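Putative O-acetylhomoserine (Thiol)-lyase (Campylobacter jejuni, PDB 4OC9) probably catalyses the pyridoxal phosphate-dependent formation of homocysteine from O-acetylhomoserine and sulfide, as a member of the trans-sulfuration enzyme family. Local coordinates at the interface of chains A and B. Coordinates in Å, arbitrary orientation; residue numbers count along the deposited sequence, not the author numbering. Chains: chain A/B, Putative O-acetylhomoserine (Thiol)-lyase.

Contact 1: the interface of chains A and B. Residues chain A 295, 372, 408-410; chain B 7-8, 11-12.
A:Glu409 and A:Asn410 receive B:Thr8, B:Leu11 and B:His12 in a subunit interface between two copies of the enzyme, where the N-terminal segment of one chain is pinned to the neighbour and, on this model, helps tie the two subunits of the assembly together. One polar link runs from the imidazole NE2 of B:His12 to the carboxylate OE2 of A:Glu409, 2.7 Å and nearly straight, 172° at the hydrogen. The carboxylate takes it on its anti lone pair, the one pointing away from OE1, and lies only 19° from the plane of the ring. CG, anti to the carbonyl carbon (chi1 -54°), comes in at the edge of the imidazole, 3.7 Å from CD2, and the bend at chi2 turns the carboxylate on to NE2. A second bond comes from the backbone N of A:Asn410 to the hydroxyl OG1 of B:Thr8, 3.1 Å. Beside these bonds the tip of B:Leu11 forks against chain A: CD1 faces the backbone at A:Glu409, 3.7 Å from CA, and CD2 reaches the CB of A:Ser372 at 3.9 Å. Behind this line A:Lys295 steadies its own chain, NZ meeting the carbonyl O of A:Leu408 at 3.2 Å from above the carbonyl plane. B:Glu7 is poorly ordered, but its carboxylate lies near enough to the amino group of A:Lys295 that a loose electrostatic attraction is possible. In chain B the short helix 6-9 and the loop after it supply the contact; in chain A it is the loop between strand 401-405 and helix 411-422, with A:Ser372 from the loop before strand 375-377, backed by helix 276-309.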
# COMPACT_ATOMS: atom_id res chain seq x y z
N LYS A 295 7.11 16.06 21.46
CA LYS A 295 5.76 16.58 21.68
C LYS A 295 5.02 15.61 22.60
O LYS A 295 4.31 16.03 23.50
CB LYS A 295 4.99 16.72 20.38
CG LYS A 295 3.60 17.30 20.55
CD LYS A 295 3.67 18.76 20.98
CE LYS A 295 2.30 19.41 21.20
NZ LYS A 295 1.40 19.51 20.02
N SER A 372 -0.58 8.82 17.43
CA SER A 372 -0.61 10.27 17.41
C SER A 372 -1.89 10.78 18.11
O SER A 372 -1.97 11.93 18.55
CB SER A 372 -0.52 10.74 16.00
OG SER A 372 -1.52 10.11 15.25
N LEU A 408 -0.39 13.67 20.20
CA LEU A 408 0.17 14.91 19.71
C LEU A 408 -0.84 16.05 19.67
O LEU A 408 -0.53 17.11 19.13
CB LEU A 408 0.70 14.71 18.29
CG LEU A 408 1.76 13.63 18.11
CD1 LEU A 408 2.12 13.54 16.64
CD2 LEU A 408 2.99 13.90 18.97
N GLU A 409 -2.03 15.84 20.25
CA GLU A 409 -3.04 16.92 20.25
C GLU A 409 -2.59 18.11 21.11
O GLU A 409 -1.57 18.05 21.81
CB GLU A 409 -4.40 16.49 20.80
CG GLU A 409 -5.12 15.27 20.21
CD GLU A 409 -4.67 13.91 20.73
OE1 GLU A 409 -3.66 13.80 21.46
OE2 GLU A 409 -5.38 12.95 20.46
N ASN A 410 -3.34 19.20 21.05
CA ASN A 410 -3.02 20.37 21.88
C ASN A 410 -3.25 20.02 23.35
O ASN A 410 -4.31 19.49 23.71
CB ASN A 410 -3.84 21.55 21.44
CG ASN A 410 -3.66 22.76 22.32
OD1 ASN A 410 -4.06 22.76 23.46
ND2 ASN A 410 -3.17 23.83 21.74
N GLU B 7 -3.88 21.98 15.98
CA GLU B 7 -3.14 20.74 16.14
C GLU B 7 -4.10 19.61 16.36
O GLU B 7 -3.94 18.52 15.84
CB GLU B 7 -2.19 20.76 17.33
CG GLU B 7 -1.10 21.82 17.41
CD GLU B 7 -1.56 23.22 17.84
OE1 GLU B 7 -0.64 24.05 18.08
OE2 GLU B 7 -2.79 23.49 17.96
N THR B 8 -5.13 19.88 17.14
CA THR B 8 -6.13 18.87 17.47
C THR B 8 -7.01 18.50 16.28
O THR B 8 -7.35 17.33 16.11
CB THR B 8 -7.01 19.33 18.67
OG1 THR B 8 -6.18 19.62 19.81
CG2 THR B 8 -8.03 18.28 19.03
N LEU B 11 -5.90 15.94 13.78
CA LEU B 11 -5.95 14.58 14.33
C LEU B 11 -7.33 13.98 14.57
O LEU B 11 -7.49 12.74 14.63
CB LEU B 11 -5.20 14.62 15.68
CG LEU B 11 -3.70 14.83 15.59
CD1 LEU B 11 -3.07 15.33 16.86
CD2 LEU B 11 -3.05 13.53 15.13
N HIS B 12 -8.30 14.85 14.82
CA HIS B 12 -9.67 14.46 15.09
C HIS B 12 -10.65 15.27 14.26
O HIS B 12 -10.48 16.47 14.13
CB HIS B 12 -10.00 14.74 16.56
CG HIS B 12 -9.14 14.01 17.52
ND1 HIS B 12 -9.51 12.80 18.07
CD2 HIS B 12 -7.96 14.34 18.09
CE1 HIS B 12 -8.58 12.39 18.91
NE2 HIS B 12 -7.63 13.31 18.94

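Contact 2: the interface of chains A and B. Residues chain A 284, 287-288, 291-292; chain B 211, 288, 291-292, 408.
A:Val291 and B:Val291 cross obliquely, their CG2 methyls alongside at 4.2 Å, at the two-fold axis where the long helices 276-309 of the two subunits pass each other. Such pairing of like subunits is usual in the trans-sulfuration family of PLP-dependent enzymes. On either side of the valines the helices trade a methyl for an aliphatic stem: A:Thr288 CG2 lies 3.8 Å from CD of B:Arg292, and the symmetric pair repeats it. Each threonine sets its methyl beside the backbone N and its OG1 between N and the carbonyl carbon (chi1 60° in chain A), which sends the methyl across to the partner and keeps the hydroxyl for its own helix. There the NE of A:Arg292 bonds OG1 of A:Thr288, 2.8 Å, from the edge of the guanidinium and in its plane; the arginine stem, bent at chi3, is thereby held for the partner's methyl. B:Leu408 comes up beside the A:Thr288 methyl with its CD1.

Farther from the axis the contact turns polar. B:Gln211, in the loop between strands 199-203 and 217-221 that also carries the PLP-bearing B:Lys206, runs its extended side chain along A:Glu287 in the opposite sense and delivers its amide to the helix of chain A. The amide NE2 serves two acceptors: the backbone O of A:Gln284 at 2.8 Å, which lies close to the amide plane, and the carboxylate OE1 of A:Glu287 at 2.8 Å, met from above the carboxylate plane, 42° out of it. Two bonds on one nitrogen fix the rotation of that amide, and its OE1 lies over CB of A:Gln284. At the outer rim water 1 bridges NE2 of A:Gln284 and the backbone O of B:Gln211, 2.9 Å from each of the two atoms.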
# COMPACT_ATOMS: atom_id res chain seq x y z
N GLN A 284 9.13 5.51 7.37
CA GLN A 284 8.66 6.91 7.34
C GLN A 284 8.49 7.43 8.76
O GLN A 284 8.80 8.58 9.06
CB GLN A 284 7.33 7.04 6.57
CG GLN A 284 7.33 6.39 5.19
CD GLN A 284 8.45 6.86 4.28
OE1 GLN A 284 9.27 6.05 3.89
NE2 GLN A 284 8.59 8.18 4.07
N GLU A 287 11.73 8.40 10.44
CA GLU A 287 12.21 9.71 10.03
C GLU A 287 11.74 10.87 10.92
O GLU A 287 12.48 11.80 11.17
CB GLU A 287 11.78 10.06 8.58
CG GLU A 287 12.41 9.26 7.46
CD GLU A 287 12.15 9.90 6.09
OE1 GLU A 287 11.31 10.81 6.01
OE2 GLU A 287 12.78 9.49 5.07
N THR A 288 10.49 10.81 11.38
CA THR A 288 9.90 11.87 12.21
C THR A 288 9.80 11.59 13.70
O THR A 288 9.31 12.42 14.44
CB THR A 288 8.46 12.10 11.77
OG1 THR A 288 7.73 10.89 11.94
CG2 THR A 288 8.38 12.51 10.29
N VAL A 291 11.15 14.39 16.30
CA VAL A 291 10.32 15.53 16.59
C VAL A 291 9.06 15.10 17.36
O VAL A 291 8.64 15.75 18.31
CB VAL A 291 9.98 16.38 15.33
CG1 VAL A 291 11.25 16.92 14.69
CG2 VAL A 291 9.20 15.59 14.31
N ARG A 292 8.45 14.01 16.93
CA ARG A 292 7.24 13.52 17.57
C ARG A 292 7.38 13.16 19.03
O ARG A 292 6.55 13.57 19.85
CB ARG A 292 6.66 12.31 16.84
CG ARG A 292 6.15 12.65 15.44
CD ARG A 292 5.50 11.49 14.70
NE ARG A 292 6.37 10.37 14.35
CZ ARG A 292 6.53 9.27 15.07
NH1 ARG A 292 5.88 9.10 16.24
NH2 ARG A 292 7.36 8.33 14.63
N GLN B 211 7.45 14.26 3.38
CA GLN B 211 8.42 13.21 3.15
C GLN B 211 8.69 12.81 1.71
O GLN B 211 9.32 11.79 1.46
CB GLN B 211 7.98 11.99 3.95
CG GLN B 211 8.08 12.25 5.44
CD GLN B 211 7.71 11.05 6.31
OE1 GLN B 211 6.54 10.70 6.45
NE2 GLN B 211 8.68 10.53 7.00
N THR B 288 0.90 15.11 11.61
CA THR B 288 2.17 15.52 12.18
C THR B 288 2.76 16.83 11.67
O THR B 288 3.83 17.23 12.11
CB THR B 288 3.24 14.47 11.86
OG1 THR B 288 3.36 14.39 10.46
CG2 THR B 288 2.87 13.08 12.41
N VAL B 291 4.02 19.57 14.34
CA VAL B 291 5.31 19.40 15.00
C VAL B 291 6.44 19.54 13.98
O VAL B 291 7.44 20.20 14.24
CB VAL B 291 5.42 18.08 15.80
CG1 VAL B 291 4.38 18.04 16.92
CG2 VAL B 291 5.25 16.86 14.93
N ARG B 292 6.26 18.96 12.82
CA ARG B 292 7.28 19.03 11.78
C ARG B 292 7.62 20.43 11.27
O ARG B 292 8.79 20.76 11.19
CB ARG B 292 6.90 18.18 10.56
CG ARG B 292 6.86 16.71 10.85
CD ARG B 292 6.55 15.80 9.66
NE ARG B 292 5.23 15.99 9.10
CZ ARG B 292 4.93 16.78 8.07
NH1 ARG B 292 5.85 17.50 7.45
NH2 ARG B 292 3.68 16.84 7.65
N LEU B 408 14.52 17.99 8.34
CA LEU B 408 14.40 17.72 9.77
C LEU B 408 15.67 17.17 10.40
O LEU B 408 15.65 16.76 11.55
CB LEU B 408 13.28 16.71 10.00
CG LEU B 408 11.90 17.08 9.49
CD1 LEU B 408 10.96 15.93 9.80
CD2 LEU B 408 11.40 18.37 10.13
O HOH W 1 10.54 9.28 2.24

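The C-alpha centres of contact 1 and contact 2 lie about 13 Å apart, and both belong to one two-fold interface. Helix 276-309 runs through both: its middle makes the core of contact 2, and A:Lys295, farther along, backs contact 1. Leu408 also serves twice, as the chain A copy in contact 1 and the chain B copy in contact 2. Since every contact has a twin with the chains exchanged, contact 1 recurs on the far side of the axis. The N-terminal segment and the loop carrying the PLP lysine are thus both anchored on the neighbouring subunit, possibly coupling active-site order to assembly.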